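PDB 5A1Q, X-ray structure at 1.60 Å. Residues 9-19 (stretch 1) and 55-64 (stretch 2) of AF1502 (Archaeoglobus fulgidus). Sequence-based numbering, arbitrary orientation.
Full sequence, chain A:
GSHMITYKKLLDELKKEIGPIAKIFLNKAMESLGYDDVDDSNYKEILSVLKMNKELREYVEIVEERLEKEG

Stretch 1, residues 9-19: KLLDELKKEIG
Stretch 2 55-64: ELREYVEIVE

Two helices of one chain pack through a small van der Waals contact, largely between apolar side chains but joined by carbonyl oxygens and the E17 carboxylate, with no hydrogen bond or salt bridge across it. Residues 9-18 are helical, as is the second stretch through V60 to E64, with mostly i to i+4 bonds apart from a weak one, E17 N to L14 O, 3.1 Å. The axes cross at 136°, nearer antiparallel, and approach to 9.3 Å. In register, E13 CA lies 6.2 Å from V63 CA and E17 CA 5.7 Å from Y59 CA. About 440 Å² is buried, both sides summed.

L10, L14, L56, V60 and V63 are buried, which suits their apolar side chains. Short, branched V63 (t) points toward the first helix, its CG2 3.7 Å from E13 O and 4.0 Å from L14 CD2. L14 and I18 (both m, t) start sideways but end nearer; I18 CG1 lies 3.7 Å from Y59 CB.

Partly exposed E17 (m, m) and Y59 (m, -84°) can keep polar ends: E17 CD lies 3.6 Å from I62 CG2, and Y59 CD1 3.7 Å from E17 O. E13 (m, m) sets CB 3.8 Å from V63 CG1; its OE2 also salt-bridges K9 NZ at 3.1 Å. At G19, just past the helix, phi is 87°, where a CB would jam against I18 O.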

# COMPACT_ATOMS: atom_id res chain seq x y z
N LYS A 9 12.70 4.49 13.72
CA LYS A 9 12.99 5.81 13.16
C LYS A 9 11.84 6.26 12.22
O LYS A 9 11.35 7.42 12.32
CB LYS A 9 14.37 5.81 12.46
CG LYS A 9 14.63 7.03 11.61
CD LYS A 9 14.96 8.22 12.47
CE LYS A 9 15.71 9.26 11.67
NZ LYS A 9 15.69 10.59 12.35
N LEU A 10 11.36 5.37 11.33
CA LEU A 10 10.42 5.72 10.36
C LEU A 10 9.06 5.99 11.07
O LEU A 10 8.39 6.98 10.76
CB LEU A 10 10.36 4.62 9.29
CG LEU A 10 9.40 4.91 8.19
CD1 LEU A 10 9.86 6.18 7.49
CD2 LEU A 10 9.29 3.77 7.21
N LEU A 11 8.66 5.13 12.03
CA LEU A 11 7.44 5.36 12.77
C LEU A 11 7.53 6.67 13.55
O LEU A 11 6.56 7.44 13.57
CB LEU A 11 7.22 4.21 13.74
CG LEU A 11 5.99 4.38 14.62
CD1 LEU A 11 4.74 4.54 13.79
CD2 LEU A 11 5.91 3.15 15.56
N ASP A 12 8.66 6.95 14.19
CA ASP A 12 8.82 8.22 14.93
C ASP A 12 8.68 9.46 14.00
O ASP A 12 7.93 10.39 14.33
CB ASP A 12 10.12 8.25 15.70
CG ASP A 12 10.08 7.33 16.95
OD1 ASP A 12 8.97 6.85 17.31
OD2 ASP A 12 11.16 7.06 17.49
N GLU A 13 9.28 9.42 12.81
CA GLU A 13 9.12 10.54 11.87
C GLU A 13 7.65 10.69 11.42
O GLU A 13 7.16 11.81 11.31
CB GLU A 13 10.04 10.40 10.64
CG GLU A 13 11.52 10.52 10.95
CD GLU A 13 12.02 11.95 11.07
OE1 GLU A 13 11.23 12.90 10.89
OE2 GLU A 13 13.23 12.11 11.33
N LEU A 14 6.95 9.58 11.17
CA LEU A 14 5.60 9.66 10.69
C LEU A 14 4.66 10.15 11.77
O LEU A 14 3.76 10.96 11.52
CB LEU A 14 5.15 8.30 10.13
CG LEU A 14 5.77 7.80 8.83
CD1 LEU A 14 5.54 6.30 8.64
CD2 LEU A 14 5.16 8.52 7.65
N LYS A 15 4.88 9.70 13.01
CA LYS A 15 4.03 10.13 14.11
C LYS A 15 4.18 11.61 14.37
O LYS A 15 3.18 12.24 14.73
CB LYS A 15 4.35 9.40 15.38
CG LYS A 15 3.88 7.98 15.42
CD LYS A 15 4.35 7.38 16.74
CE LYS A 15 3.44 6.28 17.16
NZ LYS A 15 4.04 5.65 18.37
N LYS A 16 5.39 12.15 14.15
CA LYS A 16 5.60 13.60 14.29
C LYS A 16 4.62 14.38 13.39
O LYS A 16 4.15 15.46 13.78
CB LYS A 16 7.05 13.96 13.95
CG LYS A 16 7.58 15.25 14.54
CD LYS A 16 9.00 15.07 15.04
CE LYS A 16 9.03 14.32 16.37
NZ LYS A 16 10.37 13.77 16.70
N GLU A 17 4.37 13.89 12.18
CA GLU A 17 3.48 14.56 11.22
C GLU A 17 1.97 14.19 11.34
O GLU A 17 1.10 15.07 11.27
CB GLU A 17 3.98 14.28 9.79
CG GLU A 17 5.32 14.90 9.46
CD GLU A 17 5.26 16.41 9.57
OE1 GLU A 17 4.30 17.00 9.06
OE2 GLU A 17 6.14 16.98 10.23
N ILE A 18 1.69 12.92 11.59
CA ILE A 18 0.38 12.27 11.39
C ILE A 18 -0.30 11.88 12.74
O ILE A 18 -1.52 11.59 12.80
CB ILE A 18 0.55 11.04 10.45
CG1 ILE A 18 0.82 11.50 8.97
CG2 ILE A 18 -0.61 10.08 10.48
CD1 ILE A 18 1.56 10.43 8.15
N GLY A 19 0.45 11.80 13.82
CA GLY A 19 -0.07 11.35 15.12
C GLY A 19 -0.02 9.87 15.29
O GLY A 19 0.48 9.11 14.42
N GLU A 55 -5.04 11.75 1.88
CA GLU A 55 -5.08 12.44 3.16
C GLU A 55 -3.76 12.54 3.89
O GLU A 55 -3.55 13.47 4.67
CB GLU A 55 -6.13 11.81 4.11
CG GLU A 55 -7.49 11.56 3.45
CD GLU A 55 -7.76 10.06 3.19
OE1 GLU A 55 -8.24 9.36 4.13
OE2 GLU A 55 -7.49 9.55 2.05
N LEU A 56 -2.83 11.62 3.56
CA LEU A 56 -1.49 11.58 4.15
C LEU A 56 -0.43 12.25 3.29
O LEU A 56 0.62 12.55 3.82
CB LEU A 56 -1.00 10.15 4.45
CG LEU A 56 -1.95 9.35 5.33
CD1 LEU A 56 -1.29 8.01 5.63
CD2 LEU A 56 -2.28 10.03 6.65
N ARG A 57 -0.70 12.40 1.98
CA ARG A 57 0.36 12.70 0.99
C ARG A 57 1.31 13.87 1.42
O ARG A 57 2.52 13.65 1.43
CB ARG A 57 -0.22 13.01 -0.38
CG ARG A 57 0.79 13.48 -1.40
CD ARG A 57 0.14 13.52 -2.78
NE ARG A 57 -1.03 14.42 -2.80
CZ ARG A 57 -2.15 14.23 -3.51
NH1 ARG A 57 -2.34 13.16 -4.27
NH2 ARG A 57 -3.11 15.15 -3.43
N GLU A 58 0.76 14.99 1.83
CA GLU A 58 1.65 16.12 2.17
C GLU A 58 2.55 15.79 3.35
O GLU A 58 3.75 16.13 3.38
CB GLU A 58 0.82 17.36 2.49
CG GLU A 58 1.68 18.61 2.45
CD GLU A 58 0.95 19.86 2.87
OE1 GLU A 58 0.91 20.12 4.09
OE2 GLU A 58 0.43 20.56 1.97
N TYR A 59 1.98 15.10 4.32
CA TYR A 59 2.70 14.78 5.54
C TYR A 59 3.81 13.77 5.24
O TYR A 59 4.91 13.84 5.77
CB TYR A 59 1.71 14.24 6.61
CG TYR A 59 0.58 15.19 6.86
CD1 TYR A 59 0.77 16.24 7.76
CD2 TYR A 59 -0.61 15.15 6.13
CE1 TYR A 59 -0.22 17.17 7.98
CE2 TYR A 59 -1.61 16.08 6.36
CZ TYR A 59 -1.39 17.09 7.28
OH TYR A 59 -2.37 18.03 7.52
N VAL A 60 3.53 12.78 4.37
CA VAL A 60 4.54 11.80 3.97
C VAL A 60 5.67 12.48 3.16
O VAL A 60 6.85 12.12 3.32
CB VAL A 60 3.88 10.63 3.20
CG1 VAL A 60 4.94 9.67 2.66
CG2 VAL A 60 2.85 9.97 4.07
N GLU A 61 5.34 13.47 2.31
CA GLU A 61 6.29 14.23 1.53
C GLU A 61 7.25 14.92 2.52
O GLU A 61 8.47 14.94 2.33
CB GLU A 61 5.55 15.26 0.60
CG GLU A 61 4.86 14.59 -0.62
CD GLU A 61 3.92 15.40 -1.53
OE1 GLU A 61 3.32 16.44 -1.14
OE2 GLU A 61 3.73 14.94 -2.69
N ILE A 62 6.69 15.49 3.59
CA ILE A 62 7.52 16.17 4.62
C ILE A 62 8.52 15.14 5.27
O ILE A 62 9.71 15.44 5.39
CB ILE A 62 6.65 16.90 5.66
CG1 ILE A 62 5.99 18.09 4.97
CG2 ILE A 62 7.54 17.28 6.87
CD1 ILE A 62 4.93 18.77 5.79
N VAL A 63 8.02 13.95 5.62
CA VAL A 63 8.94 12.91 6.16
C VAL A 63 10.00 12.56 5.16
O VAL A 63 11.18 12.53 5.50
CB VAL A 63 8.16 11.64 6.52
CG1 VAL A 63 9.10 10.50 6.95
CG2 VAL A 63 7.20 11.91 7.65
N GLU A 64 9.61 12.34 3.91
CA GLU A 64 10.64 12.05 2.87
C GLU A 64 11.70 13.13 2.78
O GLU A 64 12.90 12.88 2.72
CB GLU A 64 10.00 11.90 1.50
CG GLU A 64 9.14 10.66 1.40
CD GLU A 64 9.13 10.05 0.01
OE1 GLU A 64 10.16 10.10 -0.68
OE2 GLU A 64 8.09 9.47 -0.37